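Cycloalternan-forming enzyme (PDB 5F7U) is a multidomain glycoside hydrolase family 31 protein that binds glycans and magnesium ions, with a TIM barrel flanked by beta-rich domains and a carbohydrate-binding module. Local coordinates at residues M161-T166 with N331-Y336; I134-T139 with P147-S152; D391-G396 with G813-N818. The protein carries 1 engineered substitution. One frame throughout, in Å; residues are numbered along the deposited sequence.

Contact 1 of 3, residues M161-T166 with N331-Y336; sequences MELSPT and NMLDYY
In the galactose mutarotase-like beta domain, strands 158-164 and 333-338 pair antiparallel. Met161 and Tyr335 form one hydrogen-bonded pair, Leu163 and Leu333 the next. The straightest bond runs from Met161 N to Tyr335 O, 2.8 Å long and nearly along the C=O axis; the last, from Leu333 N to Leu163 O, is bent at 136° where the second strand begins. Met332 CB lies 3.2 Å from Leu163 O, and its SD passes beside Ser164 CB and Glu162 CB.

On the face carrying Met161, Leu163, Leu333 and Tyr335, the thioether folds round the phenol. Met161 CB lies over the Tyr335 ring, 3.9 Å from its centroid, in a CH-pi contact. Bends at chi2 and chi3 swing CE back to 3.5 Å from Tyr335 CE2, while SD stands oblique to the ring in a Met-aromatic contact. A flexible, polarisable chain suits this curved path. Beside it Leu163 and Leu333 meet CB to CB, and Tyr238 and Leu225 cover both.

The other face bears Glu162 and Asp334, side by side, with OE2 of Glu162 4.3 Å from OD2 of Asp334. A water donates to Glu162 OE2 at 2.6 Å and more weakly to Asp334 OD2. His172 also bonds Glu162 OE2, while Asn302 and a salt bridge from Arg160 hold Asp334 OD2. Two buried like charges would tend to raise each other's pKa, an effect that Arg160 probably offsets.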
loop_
_atom_site.group_PDB
_atom_site.type_symbol
_atom_site.label_atom_id
_atom_site.label_comp_id
_atom_site.label_asym_id
_atom_site.label_seq_id
_atom_site.Cartn_x
_atom_site.Cartn_y
_atom_site.Cartn_z
ATOM N N MET A 161 22.119 -11.977 7.585
ATOM C CA MET A 161 22.513 -13.280 8.127
ATOM C C MET A 161 22.343 -14.366 7.091
ATOM O O MET A 161 21.285 -14.461 6.496
ATOM C CB MET A 161 21.593 -13.651 9.288
ATOM C CG MET A 161 22.189 -13.414 10.638
ATOM S SD MET A 161 22.258 -11.665 10.953
ATOM C CE MET A 161 20.510 -11.409 11.333
ATOM N N GLU A 162 23.373 -15.201 6.918
ATOM C CA GLU A 162 23.295 -16.286 5.952
ATOM C C GLU A 162 23.761 -17.546 6.650
ATOM O O GLU A 162 24.910 -17.627 7.125
ATOM C CB GLU A 162 24.133 -15.994 4.708
ATOM C CG GLU A 162 23.563 -14.871 3.846
ATOM C CD GLU A 162 24.525 -14.477 2.749
ATOM O OE1 GLU A 162 25.476 -13.701 3.008
ATOM O OE2 GLU A 162 24.336 -14.978 1.635
ATOM N N LEU A 163 22.844 -18.503 6.779
ATOM C CA LEU A 163 23.165 -19.734 7.510
ATOM C C LEU A 163 23.342 -20.875 6.514
ATOM O O LEU A 163 22.444 -21.131 5.690
ATOM C CB LEU A 163 22.044 -20.071 8.504
ATOM C CG LEU A 163 22.216 -21.424 9.215
ATOM C CD1 LEU A 163 23.323 -21.375 10.285
ATOM C CD2 LEU A 163 20.875 -21.857 9.800
ATOM N N SER A 164 24.487 -21.557 6.624
ATOM C CA SER A 164 24.781 -22.801 5.895
ATOM C C SER A 164 24.835 -23.948 6.921
ATOM O O SER A 164 25.858 -24.105 7.602
ATOM C CB SER A 164 26.162 -22.673 5.205
ATOM O OG SER A 164 26.531 -23.879 4.542
ATOM N N PRO A 165 23.755 -24.750 7.038
ATOM C CA PRO A 165 23.757 -25.861 8.013
ATOM C C PRO A 165 24.943 -26.824 7.869
ATOM O O PRO A 165 25.502 -27.240 8.879
ATOM C CB PRO A 165 22.444 -26.573 7.705
ATOM C CG PRO A 165 21.531 -25.416 7.374
ATOM C CD PRO A 165 22.404 -24.564 6.460
ATOM N N THR A 166 25.320 -27.155 6.634
ATOM C CA THR A 166 26.469 -28.054 6.390
ATOM C C THR A 166 27.827 -27.352 6.456
ATOM O O THR A 166 28.865 -28.023 6.553
ATOM C CB THR A 166 26.382 -28.765 5.026
ATOM O OG1 THR A 166 26.536 -27.799 3.970
ATOM C CG2 THR A 166 25.044 -29.513 4.879
ATOM N N ASN A 331 20.921 -24.615 -0.372
ATOM C CA ASN A 331 20.173 -23.345 -0.276
ATOM C C ASN A 331 20.296 -22.753 1.133
ATOM O O ASN A 331 19.632 -23.248 2.051
ATOM C CB ASN A 331 18.668 -23.560 -0.561
ATOM C CG ASN A 331 18.349 -23.793 -2.031
ATOM O OD1 ASN A 331 19.167 -23.518 -2.914
ATOM N ND2 ASN A 331 17.127 -24.300 -2.303
ATOM N N MET A 332 21.159 -21.746 1.320
ATOM C CA MET A 332 21.289 -21.097 2.633
ATOM C C MET A 332 20.018 -20.346 3.053
ATOM O O MET A 332 19.293 -19.823 2.211
ATOM C CB MET A 332 22.450 -20.092 2.622
ATOM C CG MET A 332 23.820 -20.737 2.568
ATOM S SD MET A 332 25.102 -19.509 2.909
ATOM C CE MET A 332 25.053 -18.584 1.386
ATOM N N LEU A 333 19.774 -20.273 4.361
ATOM C CA LEU A 333 18.810 -19.321 4.900
ATOM C C LEU A 333 19.445 -17.937 4.826
ATOM O O LEU A 333 20.591 -17.771 5.204
ATOM C CB LEU A 333 18.462 -19.688 6.355
ATOM C CG LEU A 333 17.668 -18.639 7.156
ATOM C CD1 LEU A 333 16.252 -18.466 6.587
ATOM C CD2 LEU A 333 17.590 -19.025 8.624
ATOM N N ASP A 334 18.681 -16.953 4.355
ATOM C CA ASP A 334 19.214 -15.616 4.073
ATOM C C ASP A 334 18.178 -14.601 4.558
ATOM O O ASP A 334 17.070 -14.527 4.011
ATOM C CB ASP A 334 19.445 -15.519 2.560
ATOM C CG ASP A 334 20.053 -14.195 2.113
ATOM O OD1 ASP A 334 20.391 -13.324 2.937
ATOM O OD2 ASP A 334 20.194 -14.039 0.883
ATOM N N TYR A 335 18.509 -13.840 5.603
ATOM C CA TYR A 335 17.555 -12.825 6.095
ATOM C C TYR A 335 18.248 -11.567 6.591
ATOM O O TYR A 335 19.443 -11.582 6.893
ATOM C CB TYR A 335 16.577 -13.397 7.145
ATOM C CG TYR A 335 17.182 -13.777 8.484
ATOM C CD1 TYR A 335 17.841 -14.994 8.643
ATOM C CD2 TYR A 335 17.055 -12.931 9.601
ATOM C CE1 TYR A 335 18.412 -15.367 9.869
ATOM C CE2 TYR A 335 17.617 -13.287 10.838
ATOM C CZ TYR A 335 18.285 -14.507 10.955
ATOM O OH TYR A 335 18.862 -14.916 12.134
ATOM N N TYR A 336 17.495 -10.476 6.640
ATOM C CA TYR A 336 18.065 -9.187 6.992
ATOM C C TYR A 336 17.332 -8.616 8.188
ATOM O O TYR A 336 16.100 -8.744 8.290
ATOM C CB TYR A 336 17.924 -8.188 5.854
ATOM C CG TYR A 336 18.602 -8.528 4.547
ATOM C CD1 TYR A 336 18.028 -9.448 3.638
ATOM C CD2 TYR A 336 19.772 -7.865 4.160
ATOM C CE1 TYR A 336 18.657 -9.731 2.411
ATOM C CE2 TYR A 336 20.392 -8.134 2.943
ATOM C CZ TYR A 336 19.833 -9.060 2.080
ATOM O OH TYR A 336 20.479 -9.271 0.876
HETATM O O HOH W 1 22.362 -16.314 0.539
#

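Contact 2 of 3, residues I134-T139 with P147-S152; sequences ITLNMT and PKLYLS
Asn137 OD1 has one sure grip, the bond from Lys148 NZ at 2.9 Å, which approaches in the plane of the amide carbonyl; a water lies 3.0 Å from Asn137 OD1 and could donate there or to Pro147 O. Asn137 and Lys148 form a non-hydrogen-bonded pair in the beta hairpin of strands 134-140 and 148-153, part of the galactose mutarotase-like domain. Lysine suits this partly exposed position because its long chain runs alongside Asn137, and a turn at chi4 (-87°) brings the ammonium onto the oxygen. At the other end of the amide, Asn137 ND2 bonds Ser126 OG on the adjoining strand 106-129.

The backbone ladder is regular. Ile134 with Leu151 and Leu136 with Leu149 exchange paired bonds, the shortest from Leu136 N to Leu149 O at 2.7 Å. Met138 N adds a bond to Pro147 O, reaching it from above the carbonyl plane. Pro147, which has no N-H to offer, suits the end of this ladder, where its carbonyl is the group used.

Branched and unbranched apolar chains share the face of Ile134, Leu136, Leu149 and Leu151. Leu136 CD1 lies 4.1 Å from Leu149 CD2. The extended Met138 chain crosses Leu149 obliquely, its CE 3.6 Å from Leu149 CB, and Tyr203 touches both. On the opposite face Thr135 and Tyr150 lie side by side; the phenol hydroxyl bonds Glu169 O. With OG1 of Thr135 placed beside its own backbone N (chi1 -57°), that oxygen approaches Tyr150 CE1 obliquely to 3.2 Å.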
loop_
_atom_site.group_PDB
_atom_site.type_symbol
_atom_site.label_atom_id
_atom_site.label_comp_id
_atom_site.label_asym_id
_atom_site.label_seq_id
_atom_site.Cartn_x
_atom_site.Cartn_y
_atom_site.Cartn_z
ATOM N N ILE A 134 31.819 -11.806 8.386
ATOM C CA ILE A 134 32.255 -12.551 9.569
ATOM C C ILE A 134 31.620 -13.939 9.526
ATOM O O ILE A 134 30.423 -14.057 9.253
ATOM C CB ILE A 134 31.832 -11.826 10.868
ATOM C CG1 ILE A 134 32.460 -10.428 10.933
ATOM C CG2 ILE A 134 32.227 -12.641 12.105
ATOM C CD1 ILE A 134 31.827 -9.561 11.998
ATOM N N THR A 135 32.403 -14.981 9.797
ATOM C CA THR A 135 31.871 -16.341 9.898
ATOM C C THR A 135 31.788 -16.732 11.355
ATOM O O THR A 135 32.779 -16.624 12.089
ATOM C CB THR A 135 32.811 -17.346 9.199
ATOM O OG1 THR A 135 32.975 -16.952 7.834
ATOM C CG2 THR A 135 32.285 -18.804 9.291
ATOM N N LEU A 136 30.626 -17.229 11.769
ATOM C CA LEU A 136 30.517 -17.860 13.084
ATOM C C LEU A 136 30.470 -19.363 12.861
ATOM O O LEU A 136 29.523 -19.868 12.273
ATOM C CB LEU A 136 29.253 -17.374 13.811
ATOM C CG LEU A 136 29.028 -15.857 13.944
ATOM C CD1 LEU A 136 27.728 -15.572 14.698
ATOM C CD2 LEU A 136 30.182 -15.168 14.651
ATOM N N ASN A 137 31.521 -20.062 13.285
ATOM C CA ASN A 137 31.553 -21.520 13.212
ATOM C C ASN A 137 30.788 -22.066 14.394
ATOM O O ASN A 137 31.044 -21.666 15.538
ATOM C CB ASN A 137 32.998 -22.008 13.190
ATOM C CG ASN A 137 33.698 -21.661 11.891
ATOM O OD1 ASN A 137 33.282 -22.100 10.820
ATOM N ND2 ASN A 137 34.760 -20.891 11.979
ATOM N N MET A 138 29.859 -22.983 14.129
ATOM C CA MET A 138 28.920 -23.419 15.149
ATOM C C MET A 138 28.872 -24.923 15.345
ATOM O O MET A 138 29.217 -25.689 14.439
ATOM C CB MET A 138 27.524 -22.904 14.804
ATOM C CG MET A 138 27.416 -21.401 14.903
ATOM S SD MET A 138 26.007 -20.756 13.999
ATOM C CE MET A 138 25.807 -19.211 14.879
ATOM N N THR A 139 28.456 -25.331 16.542
ATOM C CA THR A 139 28.069 -26.730 16.791
ATOM C C THR A 139 26.557 -26.824 16.628
ATOM O O THR A 139 25.863 -25.804 16.607
ATOM C CB THR A 139 28.473 -27.243 18.173
ATOM O OG1 THR A 139 28.078 -26.291 19.167
ATOM C CG2 THR A 139 29.972 -27.464 18.222
ATOM N N PRO A 147 27.727 -26.388 11.099
ATOM C CA PRO A 147 27.103 -25.147 10.588
ATOM C C PRO A 147 27.977 -23.903 10.640
ATOM O O PRO A 147 28.865 -23.784 11.492
ATOM C CB PRO A 147 25.859 -24.956 11.447
ATOM C CG PRO A 147 25.946 -25.927 12.558
ATOM C CD PRO A 147 27.000 -26.935 12.267
ATOM N N LYS A 148 27.725 -23.009 9.693
ATOM C CA LYS A 148 28.372 -21.699 9.673
ATOM C C LYS A 148 27.307 -20.660 9.469
ATOM O O LYS A 148 26.475 -20.803 8.569
ATOM C CB LYS A 148 29.361 -21.602 8.517
ATOM C CG LYS A 148 30.604 -22.469 8.703
ATOM C CD LYS A 148 31.406 -22.438 7.414
ATOM C CE LYS A 148 32.542 -23.453 7.416
ATOM N NZ LYS A 148 33.749 -22.845 8.039
ATOM N N LEU A 149 27.329 -19.629 10.316
ATOM C CA LEU A 149 26.470 -18.464 10.146
ATOM C C LEU A 149 27.336 -17.285 9.704
ATOM O O LEU A 149 28.276 -16.913 10.402
ATOM C CB LEU A 149 25.753 -18.123 11.441
ATOM C CG LEU A 149 24.834 -16.891 11.397
ATOM C CD1 LEU A 149 23.683 -17.058 10.395
ATOM C CD2 LEU A 149 24.271 -16.648 12.789
ATOM N N TYR A 150 26.978 -16.691 8.575
ATOM C CA TYR A 150 27.733 -15.572 8.023
ATOM C C TYR A 150 27.011 -14.271 8.265
ATOM O O TYR A 150 25.817 -14.169 7.994
ATOM C CB TYR A 150 27.880 -15.740 6.519
ATOM C CG TYR A 150 28.651 -16.954 6.146
ATOM C CD1 TYR A 150 30.045 -16.920 6.088
ATOM C CD2 TYR A 150 27.992 -18.135 5.818
ATOM C CE1 TYR A 150 30.760 -18.053 5.727
ATOM C CE2 TYR A 150 28.704 -19.270 5.455
ATOM C CZ TYR A 150 30.075 -19.221 5.425
ATOM O OH TYR A 150 30.782 -20.331 5.046
ATOM N N LEU A 151 27.758 -13.275 8.731
ATOM C CA LEU A 151 27.213 -11.943 8.974
ATOM C C LEU A 151 27.889 -10.982 8.020
ATOM O O LEU A 151 29.106 -11.014 7.868
ATOM C CB LEU A 151 27.483 -11.487 10.412
ATOM C CG LEU A 151 27.194 -12.433 11.578
ATOM C CD1 LEU A 151 27.551 -11.776 12.901
ATOM C CD2 LEU A 151 25.736 -12.860 11.591
ATOM N N SER A 152 27.086 -10.125 7.394
ATOM C CA SER A 152 27.604 -9.061 6.558
ATOM C C SER A 152 26.698 -7.847 6.684
ATOM O O SER A 152 25.561 -7.949 7.167
ATOM C CB SER A 152 27.726 -9.507 5.090
ATOM O OG SER A 152 26.468 -9.912 4.562
HETATM O O HOH W 2 31.688 -24.681 11.101
#

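Contact 3 of 3, residues D391-G396 with G813-N818; sequences DIPATG and GQNVGN
An Asx turn and an inverse gamma turn meet where the TIM-barrel domain touches the loop between strands 801-806 and 825-830. Asn815 OD1 accepts from Gly817 N at 2.9 Å, closing the Asx turn. The positive phi of Gly817 is one that glycine adopts readily. Pro393 centres the gamma turn, two residues after Asp391, whose positive phi ends helix 377-389 as the C-prime residue of a Schellman motif.

Pro393 supplies most of the apolar surface that 391-396 brings: its CG meets Asn815 OD1 tip to tip at 3.6 Å, and its CB lies 3.8 Å from Asn818 CB. Asn818 supplies the single hydrogen bond between the segments. Its CG sits between the backbone N and carbonyl carbon (chi1 65°), which directs ND2 to Ala394 O at 2.8 Å; the acceptor is in the amide plane, although ND2 stands above the carbonyl plane. The same ND2 also donates to Ala449 O, so one amide, with two protons to give, serves two backbone carbonyls. Thr395 CG2 slides past Asn818 CB.

Helix 687-700 packs against both segments, with Leu695 on Pro393 and Tyr696 on Asn815, while Ala394 leads into barrel strand 396-399 and rests on neighbouring strand 367-369.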
loop_
_atom_site.group_PDB
_atom_site.type_symbol
_atom_site.label_atom_id
_atom_site.label_comp_id
_atom_site.label_asym_id
_atom_site.label_seq_id
_atom_site.Cartn_x
_atom_site.Cartn_y
_atom_site.Cartn_z
ATOM N N ASP A 391 -18.557 16.728 -16.437
ATOM C CA ASP A 391 -17.313 17.413 -16.051
ATOM C C ASP A 391 -16.397 16.542 -15.174
ATOM O O ASP A 391 -16.001 16.942 -14.070
ATOM C CB ASP A 391 -17.634 18.759 -15.369
ATOM C CG ASP A 391 -18.479 19.678 -16.248
ATOM O OD1 ASP A 391 -18.143 19.845 -17.436
ATOM O OD2 ASP A 391 -19.482 20.237 -15.752
ATOM N N ILE A 392 -16.098 15.347 -15.690
ATOM C CA ILE A 392 -15.246 14.376 -14.997
ATOM C C ILE A 392 -13.958 14.231 -15.824
ATOM O O ILE A 392 -13.916 13.435 -16.771
ATOM C CB ILE A 392 -15.968 13.009 -14.794
ATOM C CG1 ILE A 392 -17.329 13.163 -14.098
ATOM C CG2 ILE A 392 -15.050 12.008 -14.078
ATOM C CD1 ILE A 392 -17.286 13.724 -12.674
ATOM N N PRO A 393 -12.907 14.999 -15.472
ATOM C CA PRO A 393 -11.663 14.985 -16.237
ATOM C C PRO A 393 -10.744 13.808 -15.837
ATOM O O PRO A 393 -9.630 13.994 -15.341
ATOM C CB PRO A 393 -11.065 16.346 -15.900
ATOM C CG PRO A 393 -11.462 16.544 -14.470
ATOM C CD PRO A 393 -12.875 16.038 -14.421
ATOM N N ALA A 394 -11.207 12.597 -16.109
ATOM C CA ALA A 394 -10.443 11.398 -15.817
ATOM C C ALA A 394 -9.211 11.334 -16.723
ATOM O O ALA A 394 -9.158 12.011 -17.765
ATOM C CB ALA A 394 -11.322 10.158 -16.014
ATOM N N THR A 395 -8.221 10.528 -16.326
ATOM C CA THR A 395 -7.001 10.371 -17.132
ATOM C C THR A 395 -6.704 8.934 -17.540
ATOM O O THR A 395 -5.883 8.703 -18.434
ATOM C CB THR A 395 -5.765 10.941 -16.421
ATOM O OG1 THR A 395 -5.594 10.279 -15.166
ATOM C CG2 THR A 395 -5.918 12.458 -16.214
ATOM N N GLY A 396 -7.347 7.973 -16.874
ATOM C CA GLY A 396 -7.109 6.559 -17.169
ATOM C C GLY A 396 -8.384 5.858 -17.592
ATOM O O GLY A 396 -9.471 6.208 -17.147
ATOM N N GLY A 813 -11.308 22.124 -4.661
ATOM C CA GLY A 813 -12.528 21.568 -5.240
ATOM C C GLY A 813 -13.062 22.281 -6.476
ATOM O O GLY A 813 -14.227 22.122 -6.818
ATOM N N GLN A 814 -12.204 23.063 -7.141
ATOM C CA GLN A 814 -12.566 23.756 -8.378
ATOM C C GLN A 814 -11.798 23.155 -9.547
ATOM O O GLN A 814 -10.581 22.968 -9.466
ATOM C CB GLN A 814 -12.314 25.267 -8.242
ATOM C CG GLN A 814 -13.122 25.860 -7.101
ATOM C CD GLN A 814 -12.892 27.332 -6.900
ATOM O OE1 GLN A 814 -11.756 27.820 -6.972
ATOM N NE2 GLN A 814 -13.976 28.055 -6.629
ATOM N N ASN A 815 -12.527 22.855 -10.618
ATOM C CA ASN A 815 -12.047 22.040 -11.742
ATOM C C ASN A 815 -10.946 22.715 -12.564
ATOM O O ASN A 815 -11.193 23.731 -13.219
ATOM C CB ASN A 815 -13.246 21.694 -12.638
ATOM C CG ASN A 815 -12.925 20.664 -13.707
ATOM O OD1 ASN A 815 -11.857 20.065 -13.722
ATOM N ND2 ASN A 815 -13.875 20.447 -14.602
ATOM N N VAL A 816 -9.744 22.140 -12.528
ATOM C CA VAL A 816 -8.627 22.593 -13.388
ATOM C C VAL A 816 -8.432 21.739 -14.650
ATOM O O VAL A 816 -7.501 21.962 -15.434
ATOM C CB VAL A 816 -7.287 22.680 -12.601
ATOM C CG1 VAL A 816 -7.350 23.803 -11.590
ATOM C CG2 VAL A 816 -6.921 21.349 -11.936
ATOM N N GLY A 817 -9.292 20.743 -14.833
ATOM C CA GLY A 817 -9.269 19.923 -16.045
ATOM C C GLY A 817 -8.169 18.880 -15.943
ATOM O O GLY A 817 -7.595 18.676 -14.872
ATOM N N ASN A 818 -7.881 18.220 -17.053
ATOM C CA ASN A 818 -6.901 17.138 -17.066
ATOM C C ASN A 818 -5.750 17.357 -18.046
ATOM O O ASN A 818 -5.104 16.397 -18.454
ATOM C CB ASN A 818 -7.583 15.763 -17.300
ATOM C CG ASN A 818 -8.230 15.638 -18.671
ATOM O OD1 ASN A 818 -8.176 16.557 -19.503
ATOM N ND2 ASN A 818 -8.856 14.496 -18.916
#

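Overall arrangement
From the N terminus, contact 2 closes a short hairpin loop between 134-139 and 147-152. Contact 1 then closes a strand-rich loop from 161-166 to 331-336, and contact 3 the longest, from 391-396 to 813-818. The three run in series, none crossing or enclosing another. Contacts 1 and 2 are neighbours, centres 9 Å apart: strands 148-153 and 158-164 adjoin, probably joined by Glu162 O to Tyr150 N and Ser164 N to Lys148 O, so four strands lie side by side, three consecutive in the chain and 333-338 from far along it. Contact 3 lies on the opposite side of the chain's centre, about 52 Å from contact 1 between centres, tying the barrel to the beta region after it.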